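Glycoside transferase (Listeria monocytogenes, PDB 6R2M) is probably an extracellular glycoside hydrolase that acts on exopolysaccharide, and may also have transferase activity. Local coordinates at residues A[55-60]-A[104-109]; A[109-114]-A[125-130]. All coordinates share one frame; numbering follows the deposited sequence.

Contact 1 of 2, residues A[55-60]-A[104-109]; sequences LYMEYL and FRITEA
Two nearly parallel helices, 50-62 and 100-116, meet here in the helical core, consistent with neighbouring helices of an (alpha/alpha)6 barrel, as in related glycoside hydrolases. Their local axes cross at 24° and come within 8.8 Å, a close spacing made possible by Ala109. Its single methyl lets the backbones approach, CA of Glu58 lying 5.2 Å from CA of Ala109, and Ala109 CB points at the partner helix and rests 4.1 Å from CB of Met57. Met57 leaves its helix with CG anti to the carbonyl carbon, then bends at chi3 (61°), which brings Met57 CE to CG2 of Ile106, 4.2 Å away, so that the flexible thioether closes one flank of the interface. Helix 66-79 adds Phe69 to this apolar side. On the polar flank, Arg105 runs out with CG anti to the backbone N and turns at chi3 (-60°). Leu55 crosses it obliquely, Leu55 CD2 3.6 Å from Arg105 NE and CD1 over one face of the guanidinium, while NH1 forms a salt bridge with Asp102. Glu58 is extended, its carboxylate nearly aligned with the guanidinium, but Glu58 OE1 stays 4.4 Å from Arg105 NE, too far for a salt bridge. Water joins them instead: one molecule in the guanidinium plane accepts from Arg105 NE and donates to Glu58 OE1 at 2.7 Å, and a second donates to Arg105 O at 2.9 Å and weakly to Glu58 OE1.

Contact 2 of 2, residues A[109-114]-A[125-130]; sequences ALYQAS and MADKIL
Tyr111 lays one face of its ring over the methyl group of Ala126, whose CB sits 3.6 Å from the ring centroid and only 12° off the ring normal, a well-centred CH-pi contact. The ring gets there because CG is anti to the carbonyl carbon, beside the backbone N, which sends the side chain across to helix 120-136. Alanine suits the spot beneath the ring, being small enough to let a flat aromatic group lie close to the helix backbone. At the ring edge, the tip meets Asp127: Tyr111 OH donates to Asp127 OD1 at 2.7 Å, the oxygen lying near the ring plane and using its anti lone pair, with the carboxylate turned 52° from the ring. Asp127 OD2 also has a long salt bridge to Lys128 NZ. Leu130 CD2 packs against the edge at Tyr111 CE2, 4.0 Å away. The preceding residue, Leu110, points toward the other helix, Leu110 CB 3.8 Å from CB of Ala126 and Leu110 CD1 4.1 Å from CG of Met125. The extended chain of Met125 continues to Val73 and Leu76 of helix 66-79. Helices 100-116 and 120-136 thus form an antiparallel alpha-hairpin, their local directions 163° apart. The short phenol-carboxylate bond fixes the ring tip at Asp127 and so helps hold the ring face over Ala126, and the proton it supplies probably stabilises the charged form of Asp127.

How the contacts relate
Both contacts use helix 100-116, but they engage different sides of it: Arg105, Ile106 and Ala109 face helix 50-62, and Leu110 and Tyr111 face helix 120-136. Ala109 belongs to both segments but, of the two, packs only in contact 1. Contact 1 lies nearer the middle of the protein, its centre about 9 Å from the chain centre, against about 16 Å for contact 2, yet both are buried. The antiparallel pairing joins helices consecutive in sequence, whereas the near-parallel one joins helices separated by helix 66-79. Polar groups in contact 1 are linked through water, whereas contact 2 has a direct bond. The two touch where Thr107 packs on Ala126 and Ile129.

Contact 1 of 2, residues A[55-60]-A[104-109]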
loop_
_atom_site.group_PDB
_atom_site.type_symbol
_atom_site.label_atom_id
_atom_site.label_comp_id
_atom_site.label_asym_id
_atom_site.label_seq_id
_atom_site.Cartn_x
_atom_site.Cartn_y
_atom_site.Cartn_z
ATOM N N LEU A 55 -2.121 -6.768 2.027
ATOM C CA LEU A 55 -0.691 -6.940 1.765
ATOM C C LEU A 55 -0.305 -8.415 1.821
ATOM O O LEU A 55 0.495 -8.889 1.007
ATOM C CB LEU A 55 0.131 -6.131 2.768
ATOM C CG LEU A 55 0.190 -4.635 2.489
ATOM C CD1 LEU A 55 0.584 -3.912 3.759
ATOM C CD2 LEU A 55 1.165 -4.337 1.351
ATOM N N TYR A 56 -0.879 -9.152 2.763
ATOM C CA TYR A 56 -0.620 -10.580 2.824
ATOM C C TYR A 56 -1.142 -11.273 1.576
ATOM O O TYR A 56 -0.455 -12.126 1.005
ATOM C CB TYR A 56 -1.247 -11.151 4.092
ATOM C CG TYR A 56 -0.788 -12.538 4.471
ATOM C CD1 TYR A 56 0.501 -12.988 4.196
ATOM C CD2 TYR A 56 -1.661 -13.393 5.112
ATOM C CE1 TYR A 56 0.897 -14.272 4.567
ATOM C CE2 TYR A 56 -1.281 -14.678 5.473
ATOM C CZ TYR A 56 -0.003 -15.099 5.204
ATOM O OH TYR A 56 0.356 -16.380 5.579
ATOM N N MET A 57 -2.339 -10.893 1.113
ATOM C CA MET A 57 -2.850 -11.439 -0.145
ATOM C C MET A 57 -1.909 -11.152 -1.304
ATOM O O MET A 57 -1.666 -12.027 -2.146
ATOM C CB MET A 57 -4.233 -10.868 -0.435
ATOM C CG MET A 57 -5.294 -11.456 0.464
ATOM S SD MET A 57 -6.903 -10.613 0.397
ATOM C CE MET A 57 -7.331 -10.847 -1.342
ATOM N N GLU A 58 -1.397 -9.918 -1.377
ATOM C CA GLU A 58 -0.445 -9.557 -2.422
ATOM C C GLU A 58 0.785 -10.461 -2.374
ATOM O O GLU A 58 1.224 -10.997 -3.403
ATOM C CB GLU A 58 -0.072 -8.082 -2.255
ATOM C CG GLU A 58 0.872 -7.552 -3.293
ATOM C CD GLU A 58 1.100 -6.054 -3.143
ATOM O OE1 GLU A 58 0.222 -5.366 -2.575
ATOM O OE2 GLU A 58 2.147 -5.558 -3.609
ATOM N N TYR A 59 1.347 -10.654 -1.176
ATOM C CA TYR A 59 2.496 -11.533 -1.016
ATOM C C TYR A 59 2.178 -12.955 -1.466
ATOM O O TYR A 59 2.986 -13.591 -2.148
ATOM C CB TYR A 59 2.968 -11.525 0.446
ATOM C CG TYR A 59 4.158 -12.425 0.657
ATOM C CD1 TYR A 59 5.446 -11.962 0.392
ATOM C CD2 TYR A 59 3.995 -13.746 1.055
ATOM C CE1 TYR A 59 6.547 -12.775 0.558
ATOM C CE2 TYR A 59 5.099 -14.584 1.224
ATOM C CZ TYR A 59 6.369 -14.091 0.971
ATOM O OH TYR A 59 7.475 -14.923 1.108
ATOM N N LEU A 60 1.001 -13.471 -1.098
ATOM C CA LEU A 60 0.677 -14.861 -1.389
ATOM C C LEU A 60 0.541 -15.118 -2.882
ATOM O O LEU A 60 0.880 -16.209 -3.346
ATOM C CB LEU A 60 -0.602 -15.254 -0.645
ATOM C CG LEU A 60 -0.386 -15.209 0.865
ATOM C CD1 LEU A 60 -1.723 -15.299 1.554
ATOM C CD2 LEU A 60 0.593 -16.289 1.396
ATOM N N PHE A 104 -8.247 -0.745 -3.216
ATOM C CA PHE A 104 -7.405 -0.846 -4.409
ATOM C C PHE A 104 -6.422 -2.002 -4.285
ATOM O O PHE A 104 -6.227 -2.780 -5.226
ATOM C CB PHE A 104 -6.628 0.461 -4.626
ATOM C CG PHE A 104 -7.464 1.634 -5.055
ATOM C CD1 PHE A 104 -8.674 1.469 -5.726
ATOM C CD2 PHE A 104 -7.015 2.923 -4.776
ATOM C CE1 PHE A 104 -9.416 2.580 -6.113
ATOM C CE2 PHE A 104 -7.740 4.024 -5.155
ATOM C CZ PHE A 104 -8.951 3.851 -5.834
ATOM N N ARG A 105 -5.780 -2.118 -3.128
ATOM C CA ARG A 105 -4.792 -3.174 -2.933
ATOM C C ARG A 105 -5.441 -4.550 -2.999
ATOM O O ARG A 105 -4.925 -5.455 -3.655
ATOM C CB ARG A 105 -4.080 -2.988 -1.594
ATOM C CG ARG A 105 -2.971 -4.013 -1.407
ATOM C CD ARG A 105 -2.332 -3.885 -0.034
ATOM N NE ARG A 105 -1.747 -2.558 0.168
ATOM C CZ ARG A 105 -2.280 -1.604 0.919
ATOM N NH1 ARG A 105 -3.445 -1.786 1.543
ATOM N NH2 ARG A 105 -1.647 -0.445 1.044
ATOM N N ILE A 106 -6.590 -4.717 -2.345
ATOM C CA ILE A 106 -7.240 -6.022 -2.293
ATOM C C ILE A 106 -7.749 -6.418 -3.673
ATOM O O ILE A 106 -7.577 -7.563 -4.105
ATOM C CB ILE A 106 -8.367 -5.999 -1.242
ATOM C CG1 ILE A 106 -7.739 -6.077 0.160
ATOM C CG2 ILE A 106 -9.342 -7.162 -1.436
ATOM C CD1 ILE A 106 -8.662 -5.651 1.309
ATOM N N THR A 107 -8.406 -5.484 -4.378
ATOM C CA THR A 107 -8.937 -5.826 -5.691
ATOM C C THR A 107 -7.815 -6.095 -6.677
ATOM O O THR A 107 -7.922 -7.017 -7.487
ATOM C CB THR A 107 -9.864 -4.733 -6.226
ATOM O OG1 THR A 107 -9.178 -3.471 -6.285
ATOM C CG2 THR A 107 -11.085 -4.613 -5.335
ATOM N N GLU A 108 -6.705 -5.346 -6.588
ATOM C CA GLU A 108 -5.553 -5.656 -7.427
ATOM C C GLU A 108 -5.042 -7.065 -7.159
ATOM O O GLU A 108 -4.742 -7.810 -8.091
ATOM C CB GLU A 108 -4.435 -4.639 -7.201
ATOM C CG GLU A 108 -4.616 -3.382 -8.027
ATOM C CD GLU A 108 -4.541 -3.673 -9.518
ATOM O OE1 GLU A 108 -3.458 -4.070 -9.992
ATOM O OE2 GLU A 108 -5.563 -3.521 -10.208
ATOM N N ALA A 109 -4.969 -7.458 -5.889
ATOM C CA ALA A 109 -4.499 -8.793 -5.557
ATOM C C ALA A 109 -5.440 -9.855 -6.111
ATOM O O ALA A 109 -4.994 -10.878 -6.640
ATOM C CB ALA A 109 -4.347 -8.913 -4.042
HETATM O O HOH W 1 0.444 -2.738 -1.864
HETATM O O HOH W 2 -2.142 -5.630 -4.557
#

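Contact 2 of 2, residues A[109-114]-A[125-130]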
loop_
_atom_site.group_PDB
_atom_site.type_symbol
_atom_site.label_atom_id
_atom_site.label_comp_id
_atom_site.label_asym_id
_atom_site.label_seq_id
_atom_site.Cartn_x
_atom_site.Cartn_y
_atom_site.Cartn_z
ATOM N N ALA A 109 -4.969 -7.458 -5.889
ATOM C CA ALA A 109 -4.499 -8.793 -5.557
ATOM C C ALA A 109 -5.440 -9.855 -6.111
ATOM O O ALA A 109 -4.994 -10.878 -6.640
ATOM C CB ALA A 109 -4.347 -8.913 -4.042
ATOM N N LEU A 110 -6.750 -9.605 -6.036
ATOM C CA LEU A 110 -7.725 -10.545 -6.570
ATOM C C LEU A 110 -7.610 -10.686 -8.080
ATOM O O LEU A 110 -7.726 -11.801 -8.609
ATOM C CB LEU A 110 -9.132 -10.101 -6.187
ATOM C CG LEU A 110 -9.522 -10.361 -4.722
ATOM C CD1 LEU A 110 -10.766 -9.572 -4.424
ATOM C CD2 LEU A 110 -9.756 -11.838 -4.441
ATOM N N TYR A 111 -7.421 -9.572 -8.792
ATOM C CA TYR A 111 -7.254 -9.660 -10.241
ATOM C C TYR A 111 -6.021 -10.481 -10.588
ATOM O O TYR A 111 -6.063 -11.343 -11.475
ATOM C CB TYR A 111 -7.147 -8.261 -10.850
ATOM C CG TYR A 111 -8.452 -7.514 -10.978
ATOM C CD1 TYR A 111 -9.537 -8.062 -11.646
ATOM C CD2 TYR A 111 -8.583 -6.249 -10.443
ATOM C CE1 TYR A 111 -10.716 -7.361 -11.769
ATOM C CE2 TYR A 111 -9.759 -5.542 -10.553
ATOM C CZ TYR A 111 -10.814 -6.105 -11.221
ATOM O OH TYR A 111 -11.987 -5.391 -11.339
ATOM N N GLN A 112 -4.907 -10.217 -9.905
ATOM C CA GLN A 112 -3.674 -10.952 -10.177
ATOM C C GLN A 112 -3.822 -12.423 -9.821
ATOM O O GLN A 112 -3.361 -13.292 -10.563
ATOM C CB GLN A 112 -2.507 -10.336 -9.404
ATOM C CG GLN A 112 -2.163 -8.922 -9.828
ATOM C CD GLN A 112 -1.755 -8.851 -11.286
ATOM O OE1 GLN A 112 -2.228 -7.995 -12.041
ATOM N NE2 GLN A 112 -0.882 -9.759 -11.693
ATOM N N ALA A 113 -4.508 -12.713 -8.712
ATOM C CA ALA A 113 -4.746 -14.092 -8.293
ATOM C C ALA A 113 -5.674 -14.829 -9.253
ATOM O O ALA A 113 -5.524 -16.034 -9.462
ATOM C CB ALA A 113 -5.329 -14.112 -6.877
ATOM N N SER A 114 -6.673 -14.141 -9.804
ATOM C CA SER A 114 -7.542 -14.786 -10.785
ATOM C C SER A 114 -6.740 -15.349 -11.954
ATOM O O SER A 114 -7.066 -16.420 -12.474
ATOM C CB SER A 114 -8.612 -13.799 -11.257
ATOM O OG SER A 114 -8.092 -12.889 -12.213
ATOM N N MET A 125 -15.235 -11.111 -8.268
ATOM C CA MET A 125 -15.305 -10.521 -6.937
ATOM C C MET A 125 -14.677 -9.136 -6.925
ATOM O O MET A 125 -15.253 -8.191 -6.376
ATOM C CB MET A 125 -14.614 -11.440 -5.927
ATOM C CG MET A 125 -14.595 -10.906 -4.520
ATOM S SD MET A 125 -13.820 -12.129 -3.420
ATOM C CE MET A 125 -13.714 -11.224 -1.891
ATOM N N ALA A 126 -13.506 -8.993 -7.549
ATOM C CA ALA A 126 -12.842 -7.695 -7.584
ATOM C C ALA A 126 -13.647 -6.679 -8.387
ATOM O O ALA A 126 -13.730 -5.505 -7.994
ATOM C CB ALA A 126 -11.433 -7.849 -8.148
ATOM N N ASP A 127 -14.253 -7.117 -9.506
ATOM C CA ASP A 127 -15.111 -6.232 -10.301
ATOM C C ASP A 127 -16.190 -5.611 -9.427
ATOM O O ASP A 127 -16.466 -4.404 -9.508
ATOM C CB ASP A 127 -15.797 -7.001 -11.444
ATOM C CG ASP A 127 -14.884 -7.340 -12.628
ATOM O OD1 ASP A 127 -13.758 -6.832 -12.748
ATOM O OD2 ASP A 127 -15.347 -8.145 -13.483
ATOM N N LYS A 128 -16.831 -6.443 -8.606
ATOM C CA LYS A 128 -17.983 -6.004 -7.822
ATOM C C LYS A 128 -17.546 -5.028 -6.747
ATOM O O LYS A 128 -18.164 -3.970 -6.561
ATOM C CB LYS A 128 -18.695 -7.208 -7.189
ATOM C CG LYS A 128 -19.197 -8.267 -8.149
ATOM C CD LYS A 128 -19.374 -7.734 -9.550
ATOM C CE LYS A 128 -19.508 -8.856 -10.551
ATOM N NZ LYS A 128 -18.288 -9.198 -11.222
ATOM N N ILE A 129 -16.465 -5.361 -6.040
ATOM C CA ILE A 129 -15.975 -4.482 -4.982
ATOM C C ILE A 129 -15.502 -3.161 -5.572
ATOM O O ILE A 129 -15.855 -2.079 -5.089
ATOM C CB ILE A 129 -14.856 -5.175 -4.185
ATOM C CG1 ILE A 129 -15.420 -6.340 -3.380
ATOM C CG2 ILE A 129 -14.179 -4.193 -3.229
ATOM C CD1 ILE A 129 -14.340 -7.267 -2.853
ATOM N N LEU A 130 -14.689 -3.227 -6.629
ATOM C CA LEU A 130 -14.049 -2.013 -7.126
ATOM C C LEU A 130 -15.059 -1.083 -7.788
ATOM O O LEU A 130 -14.949 0.144 -7.670
ATOM C CB LEU A 130 -12.912 -2.382 -8.085
ATOM C CG LEU A 130 -12.006 -1.260 -8.589
ATOM C CD1 LEU A 130 -11.439 -0.489 -7.430
ATOM C CD2 LEU A 130 -10.906 -1.842 -9.451
#